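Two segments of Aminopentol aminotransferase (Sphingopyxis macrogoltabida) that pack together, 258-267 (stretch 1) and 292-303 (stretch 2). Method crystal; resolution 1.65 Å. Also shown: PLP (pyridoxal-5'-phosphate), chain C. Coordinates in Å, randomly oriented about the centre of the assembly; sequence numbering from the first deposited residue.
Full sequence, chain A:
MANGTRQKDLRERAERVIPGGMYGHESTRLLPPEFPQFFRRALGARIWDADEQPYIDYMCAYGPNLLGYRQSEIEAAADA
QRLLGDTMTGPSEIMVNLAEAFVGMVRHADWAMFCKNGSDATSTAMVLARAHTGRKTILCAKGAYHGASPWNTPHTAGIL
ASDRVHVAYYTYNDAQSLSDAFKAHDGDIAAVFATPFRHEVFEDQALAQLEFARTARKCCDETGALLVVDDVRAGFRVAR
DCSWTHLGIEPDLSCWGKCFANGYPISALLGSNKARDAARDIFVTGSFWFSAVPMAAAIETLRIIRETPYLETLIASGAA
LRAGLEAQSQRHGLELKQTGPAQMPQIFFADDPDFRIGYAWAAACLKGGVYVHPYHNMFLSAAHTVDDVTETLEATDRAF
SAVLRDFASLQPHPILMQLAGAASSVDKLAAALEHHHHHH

Stretch 1, residues 258-267: KCFANGYPIS
Stretch 2, residues 292-303: AVPMAAAIETLR

Stretch 2 is helical and the helix runs on later in the chain; against it residues 258-267 lie as an irregular, twice-turned segment. A type I turn from Cys-259 to Asn-262, closed by Asn-262 N to Cys-259 O (3.0 Å), overlaps a type I' turn from Ala-261 to Tyr-264, closed by Tyr-264 N to Ala-261 O (3.1 Å). Gly-263, at phi/psi 121/-24, occupies a conformation in which a CB would jam against the preceding carbonyl oxygen. From Tyr-264 (-66/144) to Ile-266 (-163/142) the chain is extended.

The backbones come closest at two alanines. Ala-261 and Ala-298 bring their CA atoms to 3.9 Å, and the Ala-261 methyl settles into the shallow hollow between Ala-297 and Ala-298: its CB lies 4.0 Å from Ala-297 CB, 3.9 Å from Ala-298 CB and 3.8 Å from Pro-294 O. Toward the start of the helix the backbones separate, the CA atoms of Tyr-264 and Pro-294 being 5.2 Å apart. Stretch 1 thus advances as the helix numbering falls, and the two stretches run in opposite senses.

Pro-294 (C-gamma exo) has more area covered by the other stretch than any other residue in the contact (70 Å²). The Pro-294 ring fits against the extended segment of residues 264-266, with Pro-294 CB 3.5 Å from Pro-265 O, 4.2 Å from Tyr-264 CB and 4.1 Å from Ile-266 CB, while Pro-294 CG lies 4.1 Å from Pro-265 CD. Tyr-264 (chi1 m, chi2 84°) brings its ring obliquely to Ala-297 CB and Val-293 CG1, with CD1 3.5 Å from Ala-297 CB and CE2 4.0 Å from Val-293 CG1. Ile-266, t at both chi angles, reaches Met-295 CG with CD1 at 3.8 Å; its CG2 approaches Ala-298 CB at 4.4 Å.

Phe-260 (chi1 p, chi2 78°) presents its ring edge to Ala-298, CD1 to CB being 3.9 Å, and its CB meets Leu-302 CD2 at 4.3 Å. No hydrogen bond crosses the interface. Phe-260 O is buried without a hydrogen-bonding partner, but it receives a CA-H...O contact from Ala-298 CA (3.4 Å, 148° at H) and lies 3.2 Å from Thr-301 CB. Thr-301 (chi1 m) turns its hydroxyl back to the helix, donating from OG1 to Ala-297 O at 2.8 Å; the same OG1 packs 3.5 Å from Ala-261 CA, and CG2 lies 3.8 Å from Cys-259 O.

The contact buries 509 Å² in total. Lys-258 takes no part in it; its side chain extends as m, t, t, p and bonds covalently through NZ to PLP C4A (1.6 Å).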

ATOM      1  N   LYS A 258       1.051   5.145   9.481  1.00 16.47           N
ATOM      2  CA  LYS A 258       2.338   4.894  10.171  1.00 18.72           C
ATOM      3  C   LYS A 258       2.162   4.047  11.442  1.00 17.22           C
ATOM      4  O   LYS A 258       2.632   2.925  11.471  1.00 17.93           O
ATOM      5  CB  LYS A 258       3.118   6.200  10.407  1.00 18.46           C
ATOM      6  CG  LYS A 258       3.738   6.743   9.115  1.00 20.69           C
ATOM      7  CD  LYS A 258       4.621   7.989   9.189  1.00 21.82           C
ATOM      8  CE  LYS A 258       5.418   8.238   7.905  1.00 23.25           C
ATOM      9  NZ  LYS A 258       4.687   9.003   6.841  1.00 29.82           N
ATOM     10  N   CYS A 259       1.602   4.618  12.505  1.00 16.77           N
ATOM     11  CA  CYS A 259       1.837   4.086  13.835  1.00 17.45           C
ATOM     12  C   CYS A 259       0.573   3.571  14.513  1.00 16.81           C
ATOM     13  O   CYS A 259       0.698   3.028  15.597  1.00 17.99           O
ATOM     14  CB  CYS A 259       2.500   5.126  14.733  1.00 17.85           C
ATOM     15  SG  CYS A 259       1.361   6.378  15.362  1.00 20.12           S
ATOM     16  N   PHE A 260      -0.606   3.622  13.885  1.00 15.56           N
ATOM     17  CA  PHE A 260      -1.826   3.208  14.647  1.00 17.64           C
ATOM     18  C   PHE A 260      -2.004   1.680  14.740  1.00 16.46           C
ATOM     19  O   PHE A 260      -2.928   1.210  15.402  1.00 16.40           O
ATOM     20  CB  PHE A 260      -3.087   3.937  14.200  1.00 17.17           C
ATOM     21  CG  PHE A 260      -3.684   3.586  12.867  1.00 17.84           C
ATOM     22  CD1 PHE A 260      -4.442   2.438  12.701  1.00 16.54           C
ATOM     23  CD2 PHE A 260      -3.547   4.447  11.792  1.00 16.72           C
ATOM     24  CE1 PHE A 260      -4.999   2.139  11.468  1.00 17.17           C
ATOM     25  CE2 PHE A 260      -4.118   4.150  10.566  1.00 16.65           C
ATOM     26  CZ  PHE A 260      -4.863   3.008  10.405  1.00 16.37           C
ATOM     27  N   ALA A 261      -1.113   0.907  14.122  1.00 17.15           N
ATOM     28  CA  ALA A 261      -0.971  -0.551  14.408  1.00 17.85           C
ATOM     29  C   ALA A 261       0.481  -0.875  14.791  1.00 16.85           C
ATOM     30  O   ALA A 261       0.921  -2.006  14.652  1.00 17.22           O
ATOM     31  CB  ALA A 261      -1.443  -1.343  13.196  1.00 18.16           C
ATOM     32  N   ASN A 262       1.196   0.123  15.343  1.00 16.63           N
ATOM     33  CA  ASN A 262       2.511  -0.005  15.925  1.00 16.61           C
ATOM     34  C   ASN A 262       3.503  -0.717  14.985  1.00 17.95           C
ATOM     35  O   ASN A 262       4.398  -1.418  15.439  1.00 17.35           O
ATOM     36  CB  ASN A 262       2.487  -0.725  17.286  1.00 17.89           C
ATOM     37  CG  ASN A 262       3.756  -0.471  18.066  1.00 18.91           C
ATOM     38  OD1 ASN A 262       4.207   0.676  18.099  1.00 18.18           O
ATOM     39  ND2 ASN A 262       4.338  -1.510  18.676  1.00 19.56           N
ATOM     40  N   GLY A 263       3.382  -0.504  13.666  1.00 17.19           N
ATOM     41  CA  GLY A 263       4.336  -1.083  12.708  1.00 16.25           C
ATOM     42  C   GLY A 263       3.662  -1.997  11.690  1.00 16.69           C
ATOM     43  O   GLY A 263       4.215  -2.220  10.642  1.00 16.91           O
ATOM     44  N   TYR A 264       2.501  -2.564  12.025  1.00 16.47           N
ATOM     45  CA  TYR A 264       1.704  -3.331  11.031  1.00 17.57           C
ATOM     46  C   TYR A 264       1.190  -2.377   9.941  1.00 18.05           C
ATOM     47  O   TYR A 264       0.886  -1.220  10.206  1.00 16.07           O
ATOM     48  CB  TYR A 264       0.602  -4.107  11.747  1.00 19.04           C
ATOM     49  CG  TYR A 264       1.115  -5.334  12.464  1.00 19.36           C
ATOM     50  CD1 TYR A 264       1.647  -5.251  13.735  1.00 21.13           C
ATOM     51  CD2 TYR A 264       1.128  -6.576  11.843  1.00 21.83           C
ATOM     52  CE1 TYR A 264       2.163  -6.358  14.388  1.00 21.17           C
ATOM     53  CE2 TYR A 264       1.607  -7.703  12.492  1.00 22.75           C
ATOM     54  CZ  TYR A 264       2.128  -7.591  13.771  1.00 25.07           C
ATOM     55  OH  TYR A 264       2.636  -8.693  14.403  1.00 26.48           O
ATOM     56  N   PRO A 265       1.125  -2.823   8.659  1.00 17.15           N
ATOM     57  CA  PRO A 265       0.830  -1.926   7.539  1.00 15.69           C
ATOM     58  C   PRO A 265      -0.672  -1.734   7.380  1.00 17.44           C
ATOM     59  O   PRO A 265      -1.393  -2.638   6.885  1.00 18.48           O
ATOM     60  CB  PRO A 265       1.453  -2.664   6.354  1.00 16.54           C
ATOM     61  CG  PRO A 265       1.261  -4.134   6.709  1.00 16.68           C
ATOM     62  CD  PRO A 265       1.399  -4.201   8.222  1.00 16.93           C
ATOM     63  N   ILE A 266      -1.125  -0.538   7.767  1.00 15.75           N
ATOM     64  CA  ILE A 266      -2.493  -0.145   7.637  1.00 16.83           C
ATOM     65  C   ILE A 266      -2.548   1.392   7.774  1.00 16.27           C
ATOM     66  O   ILE A 266      -1.818   1.992   8.576  1.00 15.15           O
ATOM     67  CB  ILE A 266      -3.417  -0.852   8.643  1.00 16.99           C
ATOM     68  CG1 ILE A 266      -4.876  -0.438   8.454  1.00 16.49           C
ATOM     69  CG2 ILE A 266      -2.958  -0.649  10.090  1.00 18.21           C
ATOM     70  CD1 ILE A 266      -5.867  -1.348   9.129  1.00 17.76           C
ATOM     71  N   SER A 267      -3.416   1.988   6.964  1.00 16.48           N
ATOM     72  CA  SER A 267      -3.663   3.462   6.915  1.00 16.45           C
ATOM     73  C   SER A 267      -5.167   3.657   6.838  1.00 16.97           C
ATOM     74  O   SER A 267      -5.920   2.686   6.635  1.00 16.07           O
ATOM     75  CB  SER A 267      -2.919   4.121   5.753  1.00 17.29           C
ATOM     76  OG  SER A 267      -1.506   3.936   5.872  1.00 15.73           O
ATOM     77  N   ALA A 292      -6.963  -8.858   7.817  1.00 16.02           N
ATOM     78  CA  ALA A 292      -7.386  -8.827   9.197  1.00 16.63           C
ATOM     79  C   ALA A 292      -6.228  -8.642  10.188  1.00 16.25           C
ATOM     80  O   ALA A 292      -6.445  -8.027  11.222  1.00 17.45           O
ATOM     81  CB  ALA A 292      -8.137 -10.100   9.519  1.00 17.51           C
ATOM     82  N   VAL A 293      -5.041  -9.196   9.945  1.00 16.60           N
ATOM     83  CA  VAL A 293      -3.995  -9.177  10.984  1.00 17.16           C
ATOM     84  C   VAL A 293      -3.593  -7.724  11.300  1.00 17.99           C
ATOM     85  O   VAL A 293      -3.504  -7.347  12.462  1.00 16.41           O
ATOM     86  CB  VAL A 293      -2.804 -10.088  10.650  1.00 16.58           C
ATOM     87  CG1 VAL A 293      -1.597  -9.888  11.587  1.00 16.66           C
ATOM     88  CG2 VAL A 293      -3.232 -11.563  10.703  1.00 17.54           C
ATOM     89  N   PRO A 294      -3.337  -6.850  10.309  1.00 17.01           N
ATOM     90  CA  PRO A 294      -3.050  -5.445  10.602  1.00 16.14           C
ATOM     91  C   PRO A 294      -4.217  -4.774  11.330  1.00 15.13           C
ATOM     92  O   PRO A 294      -3.978  -3.921  12.163  1.00 15.96           O
ATOM     93  CB  PRO A 294      -2.741  -4.837   9.231  1.00 15.26           C
ATOM     94  CG  PRO A 294      -2.253  -6.026   8.437  1.00 16.17           C
ATOM     95  CD  PRO A 294      -3.140  -7.169   8.889  1.00 16.89           C
ATOM     96  N   MET A 295      -5.462  -5.199  11.052  1.00 15.77           N
ATOM     97  CA  MET A 295      -6.598  -4.643  11.719  1.00 15.82           C
ATOM     98  C   MET A 295      -6.637  -5.059  13.200  1.00 15.80           C
ATOM     99  O   MET A 295      -7.030  -4.238  14.077  1.00 16.59           O
ATOM    100  CB  MET A 295      -7.895  -5.032  11.022  1.00 17.14           C
ATOM    101  CG  MET A 295      -8.022  -4.399   9.646  1.00 17.01           C
ATOM    102  SD  MET A 295      -9.646  -4.706   8.984  1.00 17.91           S
ATOM    103  CE  MET A 295      -9.340  -4.212   7.295  1.00 18.21           C
ATOM    104  N   ALA A 296      -6.269  -6.306  13.489  1.00 17.68           N
ATOM    105  CA  ALA A 296      -6.199  -6.799  14.874  1.00 17.68           C
ATOM    106  C   ALA A 296      -5.131  -6.024  15.661  1.00 17.19           C
ATOM    107  O   ALA A 296      -5.340  -5.630  16.841  1.00 16.98           O
ATOM    108  CB  ALA A 296      -5.928  -8.300  14.876  1.00 19.14           C
ATOM    109  N   ALA A 297      -3.971  -5.833  15.036  1.00 17.56           N
ATOM    110  CA  ALA A 297      -2.923  -4.998  15.645  1.00 17.77           C
ATOM    111  C   ALA A 297      -3.419  -3.563  15.907  1.00 18.29           C
ATOM    112  O   ALA A 297      -3.113  -2.976  16.954  1.00 17.48           O
ATOM    113  CB  ALA A 297      -1.701  -5.005  14.789  1.00 17.44           C
ATOM    114  N   ALA A 298      -4.210  -3.004  14.985  1.00 17.40           N
ATOM    115  CA  ALA A 298      -4.670  -1.639  15.118  1.00 17.10           C
ATOM    116  C   ALA A 298      -5.666  -1.563  16.276  1.00 19.98           C
ATOM    117  O   ALA A 298      -5.647  -0.606  17.048  1.00 18.18           O
ATOM    118  CB  ALA A 298      -5.286  -1.155  13.814  1.00 17.38           C
ATOM    119  N   ILE A 299      -6.557  -2.563  16.390  1.00 18.18           N
ATOM    120  CA  ILE A 299      -7.531  -2.554  17.476  1.00 18.22           C
ATOM    121  C   ILE A 299      -6.779  -2.510  18.813  1.00 18.95           C
ATOM    122  O   ILE A 299      -7.185  -1.807  19.725  1.00 19.11           O
ATOM    123  CB  ILE A 299      -8.506  -3.742  17.368  1.00 18.47           C
ATOM    124  CG1 ILE A 299      -9.486  -3.523  16.212  1.00 20.13           C
ATOM    125  CG2 ILE A 299      -9.241  -4.004  18.662  1.00 18.76           C
ATOM    126  CD1 ILE A 299     -10.320  -4.760  15.888  1.00 20.52           C
ATOM    127  N   GLU A 300      -5.731  -3.306  18.956  1.00 18.80           N
ATOM    128  CA  GLU A 300      -5.044  -3.381  20.236  1.00 20.33           C
ATOM    129  C   GLU A 300      -4.202  -2.114  20.494  1.00 21.21           C
ATOM    130  O   GLU A 300      -4.135  -1.633  21.605  1.00 18.84           O
ATOM    131  CB  GLU A 300      -4.194  -4.635  20.265  1.00 19.64           C
ATOM    132  CG  GLU A 300      -3.453  -4.860  21.566  1.00 20.45           C
ATOM    133  CD  GLU A 300      -4.322  -5.099  22.786  1.00 24.18           C
ATOM    134  OE1 GLU A 300      -5.520  -5.161  22.652  1.00 24.22           O
ATOM    135  OE2 GLU A 300      -3.766  -5.182  23.872  1.00 29.65           O
ATOM    136  N   THR A 301      -3.513  -1.612  19.464  1.00 19.91           N
ATOM    137  CA  THR A 301      -2.807  -0.330  19.529  1.00 18.78           C
ATOM    138  C   THR A 301      -3.774   0.794  19.925  1.00 19.07           C
ATOM    139  O   THR A 301      -3.482   1.548  20.850  1.00 20.52           O
ATOM    140  CB  THR A 301      -2.116  -0.026  18.199  1.00 18.41           C
ATOM    141  OG1 THR A 301      -1.227  -1.090  17.867  1.00 17.70           O
ATOM    142  CG2 THR A 301      -1.374   1.285  18.253  1.00 18.60           C
ATOM    143  N   LEU A 302      -4.935   0.899  19.261  1.00 18.06           N
ATOM    144  CA  LEU A 302      -5.892   1.928  19.613  1.00 18.84           C
ATOM    145  C   LEU A 302      -6.375   1.758  21.071  1.00 20.99           C
ATOM    146  O   LEU A 302      -6.609   2.772  21.742  1.00 18.43           O
ATOM    147  CB  LEU A 302      -7.089   1.934  18.665  1.00 18.63           C
ATOM    148  CG  LEU A 302      -6.828   2.336  17.210  1.00 18.71           C
ATOM    149  CD1 LEU A 302      -8.097   2.175  16.382  1.00 19.92           C
ATOM    150  CD2 LEU A 302      -6.268   3.753  17.091  1.00 17.90           C
ATOM    151  N   ARG A 303      -6.531   0.514  21.560  1.00 19.91           N
ATOM    152  CA  ARG A 303      -6.960   0.296  22.957  1.00 21.72           C
ATOM    153  C   ARG A 303      -5.894   0.869  23.912  1.00 19.40           C
ATOM    154  O   ARG A 303      -6.193   1.550  24.889  1.00 20.23           O
ATOM    155  CB  ARG A 303      -7.249  -1.190  23.247  1.00 23.20           C
ATOM    156  CG  ARG A 303      -7.734  -1.468  24.673  1.00 24.06           C
ATOM    157  CD  ARG A 303      -7.537  -2.888  25.182  1.00 27.11           C
ATOM    158  NE  ARG A 303      -6.149  -3.365  25.198  1.00 28.08           N
ATOM    159  CZ  ARG A 303      -5.242  -3.042  26.103  1.00 26.89           C
ATOM    160  NH1 ARG A 303      -5.539  -2.189  27.067  1.00 32.66           N
ATOM    161  NH2 ARG A 303      -4.032  -3.556  26.038  1.00 29.78           N
TER
HETATM  162  N1  PLP C 501       1.458  12.223   4.664  1.00 22.84           N
HETATM  163  C2  PLP C 501       2.392  12.552   5.583  1.00 22.56           C
HETATM  164  C2A PLP C 501       2.265  13.800   6.424  1.00 22.58           C
HETATM  165  C3  PLP C 501       3.509  11.642   5.818  1.00 23.46           C
HETATM  166  O3  PLP C 501       4.453  11.932   6.738  1.00 27.16           O
HETATM  167  C4  PLP C 501       3.595  10.388   5.035  1.00 24.14           C
HETATM  168  C4A PLP C 501       4.736   9.476   5.313  1.00 27.75           C
HETATM  169  C5  PLP C 501       2.533  10.177   4.006  1.00 22.24           C
HETATM  170  C6  PLP C 501       1.506  11.107   3.903  1.00 21.74           C
HETATM  171  C5A PLP C 501       2.497   8.944   3.104  1.00 22.22           C
HETATM  172  O4P PLP C 501       2.463   7.718   3.878  1.00 21.35           O
HETATM  173  P   PLP C 501       3.152   6.456   3.152  1.00 20.19           P
HETATM  174  O1P PLP C 501       4.593   6.686   3.080  1.00 21.89           O
HETATM  175  O2P PLP C 501       2.555   6.440   1.774  1.00 18.60           O
HETATM  176  O3P PLP C 501       2.741   5.339   4.086  1.00 18.00           O